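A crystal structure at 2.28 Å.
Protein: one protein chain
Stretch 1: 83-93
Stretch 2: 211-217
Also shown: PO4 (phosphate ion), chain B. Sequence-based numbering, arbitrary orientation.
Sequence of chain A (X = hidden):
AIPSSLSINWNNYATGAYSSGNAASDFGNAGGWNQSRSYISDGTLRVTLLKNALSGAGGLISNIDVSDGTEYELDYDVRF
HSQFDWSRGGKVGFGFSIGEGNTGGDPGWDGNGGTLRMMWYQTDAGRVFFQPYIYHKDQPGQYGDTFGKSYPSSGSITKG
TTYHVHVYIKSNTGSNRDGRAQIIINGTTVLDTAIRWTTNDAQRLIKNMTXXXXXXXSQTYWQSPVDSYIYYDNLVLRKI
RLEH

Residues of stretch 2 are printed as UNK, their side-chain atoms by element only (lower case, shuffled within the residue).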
# COMPACT_ATOMS: atom_id res chain seq x y z
N GLN A 83 13.98 14.87 -6.25
CA GLN A 83 13.54 15.13 -7.61
C GLN A 83 12.63 14.02 -8.13
O GLN A 83 12.73 13.61 -9.28
CB GLN A 83 14.73 15.27 -8.56
CG GLN A 83 15.44 16.59 -8.47
CD GLN A 83 16.73 16.45 -7.75
OE1 GLN A 83 17.64 15.75 -8.22
NE2 GLN A 83 16.84 17.09 -6.59
N PHE A 84 11.76 13.51 -7.27
CA PHE A 84 10.82 12.50 -7.71
C PHE A 84 9.96 13.05 -8.84
O PHE A 84 9.55 14.22 -8.82
CB PHE A 84 9.95 12.04 -6.54
CG PHE A 84 9.09 10.86 -6.85
CD1 PHE A 84 9.57 9.58 -6.67
CD2 PHE A 84 7.80 11.04 -7.32
CE1 PHE A 84 8.78 8.49 -6.96
CE2 PHE A 84 7.00 9.95 -7.60
CZ PHE A 84 7.49 8.67 -7.43
N ASP A 85 9.71 12.24 -9.85
CA ASP A 85 8.89 12.65 -10.99
C ASP A 85 7.48 12.14 -10.73
O ASP A 85 7.20 10.95 -10.90
CB ASP A 85 9.46 12.13 -12.31
CG ASP A 85 8.64 12.56 -13.52
OD1 ASP A 85 7.80 13.49 -13.39
OD2 ASP A 85 8.83 11.97 -14.60
N TRP A 86 6.60 13.05 -10.33
CA TRP A 86 5.24 12.67 -9.97
C TRP A 86 4.59 11.84 -11.07
O TRP A 86 4.00 10.79 -10.80
CB TRP A 86 4.39 13.91 -9.71
CG TRP A 86 4.77 14.73 -8.52
CD1 TRP A 86 4.96 16.08 -8.50
CD2 TRP A 86 4.93 14.28 -7.17
NE1 TRP A 86 5.25 16.49 -7.23
CE2 TRP A 86 5.24 15.41 -6.39
CE3 TRP A 86 4.85 13.03 -6.55
CZ2 TRP A 86 5.47 15.33 -5.02
CZ3 TRP A 86 5.09 12.95 -5.19
CH2 TRP A 86 5.39 14.09 -4.43
N SER A 87 4.69 12.31 -12.31
CA SER A 87 4.05 11.69 -13.48
C SER A 87 2.55 11.58 -13.19
O SER A 87 1.96 12.56 -12.71
CB SER A 87 4.75 10.39 -13.82
OG SER A 87 4.13 9.80 -14.93
N ARG A 88 1.90 10.45 -13.47
CA ARG A 88 0.46 10.36 -13.24
C ARG A 88 0.12 9.87 -11.83
O ARG A 88 -0.85 10.35 -11.23
CB ARG A 88 -0.22 9.47 -14.28
CG ARG A 88 -1.71 9.21 -14.04
CD ARG A 88 -2.55 10.41 -14.51
NE ARG A 88 -3.95 10.08 -14.59
CZ ARG A 88 -4.92 10.96 -14.35
NH1 ARG A 88 -4.62 12.20 -13.97
NH2 ARG A 88 -6.20 10.60 -14.46
N GLY A 89 0.91 8.95 -11.29
CA GLY A 89 0.68 8.44 -9.96
C GLY A 89 1.02 6.97 -9.90
O GLY A 89 1.56 6.40 -10.84
N GLY A 90 0.70 6.35 -8.77
CA GLY A 90 0.96 4.94 -8.61
C GLY A 90 0.68 4.54 -7.18
O GLY A 90 0.20 5.34 -6.38
N LYS A 91 1.01 3.29 -6.88
CA LYS A 91 0.83 2.72 -5.54
C LYS A 91 2.07 2.98 -4.68
O LYS A 91 3.20 3.03 -5.16
CB LYS A 91 0.54 1.22 -5.64
CG LYS A 91 -0.90 0.82 -6.04
CD LYS A 91 -1.32 1.40 -7.39
CE LYS A 91 -2.63 0.83 -7.92
NZ LYS A 91 -3.06 1.65 -9.08
N VAL A 92 1.84 3.14 -3.37
CA VAL A 92 2.90 3.50 -2.43
C VAL A 92 2.57 2.89 -1.07
O VAL A 92 1.40 2.76 -0.70
CB VAL A 92 3.06 5.04 -2.33
CG1 VAL A 92 1.78 5.69 -1.82
CG2 VAL A 92 4.25 5.42 -1.46
N GLY A 93 3.60 2.49 -0.34
CA GLY A 93 3.45 2.12 1.06
C GLY A 93 2.76 0.78 1.29
O GLY A 93 2.53 -0.01 0.40
N UNK A 211 2.86 -4.57 -0.04
CA UNK A 211 3.95 -3.60 -0.13
C UNK A 211 4.11 -3.30 -1.61
O UNK A 211 4.93 -3.91 -2.31
c UNK A 211 8.74 -2.71 0.32
c UNK A 211 6.37 -3.16 0.43
c UNK A 211 5.23 -4.13 0.49
c UNK A 211 8.49 -1.35 0.30
c UNK A 211 6.13 -1.79 0.41
c UNK A 211 7.18 -0.89 0.35
c UNK A 211 7.69 -3.60 0.38
N UNK A 212 3.30 -2.37 -2.11
CA UNK A 212 3.24 -2.06 -3.53
C UNK A 212 3.85 -0.68 -3.77
O UNK A 212 3.37 0.32 -3.22
c UNK A 212 1.80 -2.12 -4.05
c UNK A 212 -0.23 -5.10 -4.47
n UNK A 212 0.02 -3.81 -4.62
n UNK A 212 0.78 -5.64 -3.82
c UNK A 212 1.23 -3.51 -4.05
c UNK A 212 1.71 -4.67 -3.55
N UNK A 213 4.92 -0.64 -4.57
CA UNK A 213 5.56 0.59 -5.03
C UNK A 213 5.71 0.48 -6.54
O UNK A 213 6.69 -0.10 -7.02
c UNK A 213 6.91 0.82 -4.38
o UNK A 213 6.79 0.66 -2.95
c UNK A 213 7.41 2.23 -4.69
N UNK A 214 4.75 1.02 -7.28
CA UNK A 214 4.81 0.96 -8.74
C UNK A 214 3.96 2.07 -9.33
O UNK A 214 3.04 2.60 -8.69
c UNK A 214 2.01 -0.55 -10.09
c UNK A 214 2.92 -0.73 -9.05
c UNK A 214 0.23 -1.40 -8.73
c UNK A 214 0.67 -0.87 -9.93
c UNK A 214 1.13 -1.60 -7.69
c UNK A 214 4.38 -0.41 -9.25
c UNK A 214 2.47 -1.27 -7.85
N UNK A 215 4.30 2.43 -10.57
CA UNK A 215 3.55 3.42 -11.32
C UNK A 215 2.39 2.75 -12.07
O UNK A 215 2.52 1.62 -12.55
n UNK A 215 8.44 8.34 -11.16
n UNK A 215 6.17 8.49 -11.43
c UNK A 215 4.45 4.16 -12.31
c UNK A 215 7.31 7.82 -11.59
c UNK A 215 6.14 5.95 -12.71
n UNK A 215 7.32 6.63 -12.19
c UNK A 215 5.54 5.00 -11.68
N UNK A 216 1.28 3.46 -12.16
CA UNK A 216 0.10 2.93 -12.82
C UNK A 216 -1.01 2.59 -11.85
O UNK A 216 -0.78 2.53 -10.64
N UNK A 217 -2.23 2.40 -12.35
CA UNK A 217 -2.54 2.57 -13.75
C UNK A 217 -2.13 1.41 -14.63
O UNK A 217 -1.38 0.52 -14.20
P PO4 B . -5.26 -1.26 -10.27
O1 PO4 B . -4.22 -2.01 -9.48
O2 PO4 B . -5.42 -1.91 -11.63
O3 PO4 B . -4.83 0.16 -10.54
O4 PO4 B . -6.61 -1.32 -9.54
O HOH W 1 3.44 7.68 -12.57
O HOH W 2 0.50 0.23 -2.62
O HOH W 3 0.44 -1.75 -0.37

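Position 211 carries seven side-chain carbons, one followed by a six-membered ring with no heteroatom. Its CA-to-CB bond points away from stretch 1, yet the ring swings back until its edge faces Gly93 O. An all-carbon ring on a single carbon, without a hydroxyl, is phenylalanine: Phe211.

At position 212 one carbon leads to a five-membered ring of three carbons and two nitrogens. The CB of 212 packs 3.9 Å from Lys91 CB, while the ring leads away, and both ring nitrogens find hydrogen bonds elsewhere in the structure. The ring is an imidazole, and the residue is His212. Water 2 lies 2.9 Å from His212 O and 3.3 Å from Val92 O, between the two strands.

Position 213 has a first carbon bearing one oxygen and one carbon. Its CA-to-CB bond points away from stretch 1, and the closest contact is made by the backbone: the CA of 213 lies 3.4 Å from Lys91 O in a CA-H...O contact. The branch fits threonine, Thr213.

Position 214 again shows one carbon and a ring of six carbons. Its side chain lies on the same face of the sheet as that of Lys91, and the far carbon of the ring at 214 comes 3.5 Å from Lys91 CD, so the ring packs against the aliphatic part of the lysine. This is Phe214.

At position 215 a chain of three carbons and a nitrogen ends in a carbon carrying two more nitrogens. This end reaches the loop before the strand: both terminal nitrogens of 215 donate to Asp85 O, at 2.7 and 2.9 Å, and the nearer also forms a weak bond to Trp86 O at 3.2 Å. These carbonyls lie near the plane of the group, while the other nitrogen sits over one face of the Phe84 ring. Such a guanidinium identifies Arg215.

Position 216 has no side-chain atoms, and its backbone N donates to Gly89 O at 3.2 Å. At its backbone angles a CB would jam against the preceding carbonyl; it is Gly216. Position 217 is equally bare; its N lies 3.5 Å from Lys91 NZ, without a hydrogen bond. It follows a cis peptide bond and has positive phi: Gly217.

The strands run antiparallel. Lys91 N donates to Phe214 O at 2.8 Å, and Phe214 N returns a weak bond to Lys91 O at 3.3 Å; beyond this pair comes the Gly216 bond. Gly90 permits the close approach to Arg215, CA to CA 4.0 Å, since a CB there would clash with Phe214 O. Two long side chains then extend the pairing, each reaching into the other stretch: Arg215 grips the carbonyls of stretch 1, and Lys91 NZ bonds Gly216 O at 2.9 Å and phosphate O3 at 2.7 Å.

Stretch 2, residues 211-217: FHTFRGG
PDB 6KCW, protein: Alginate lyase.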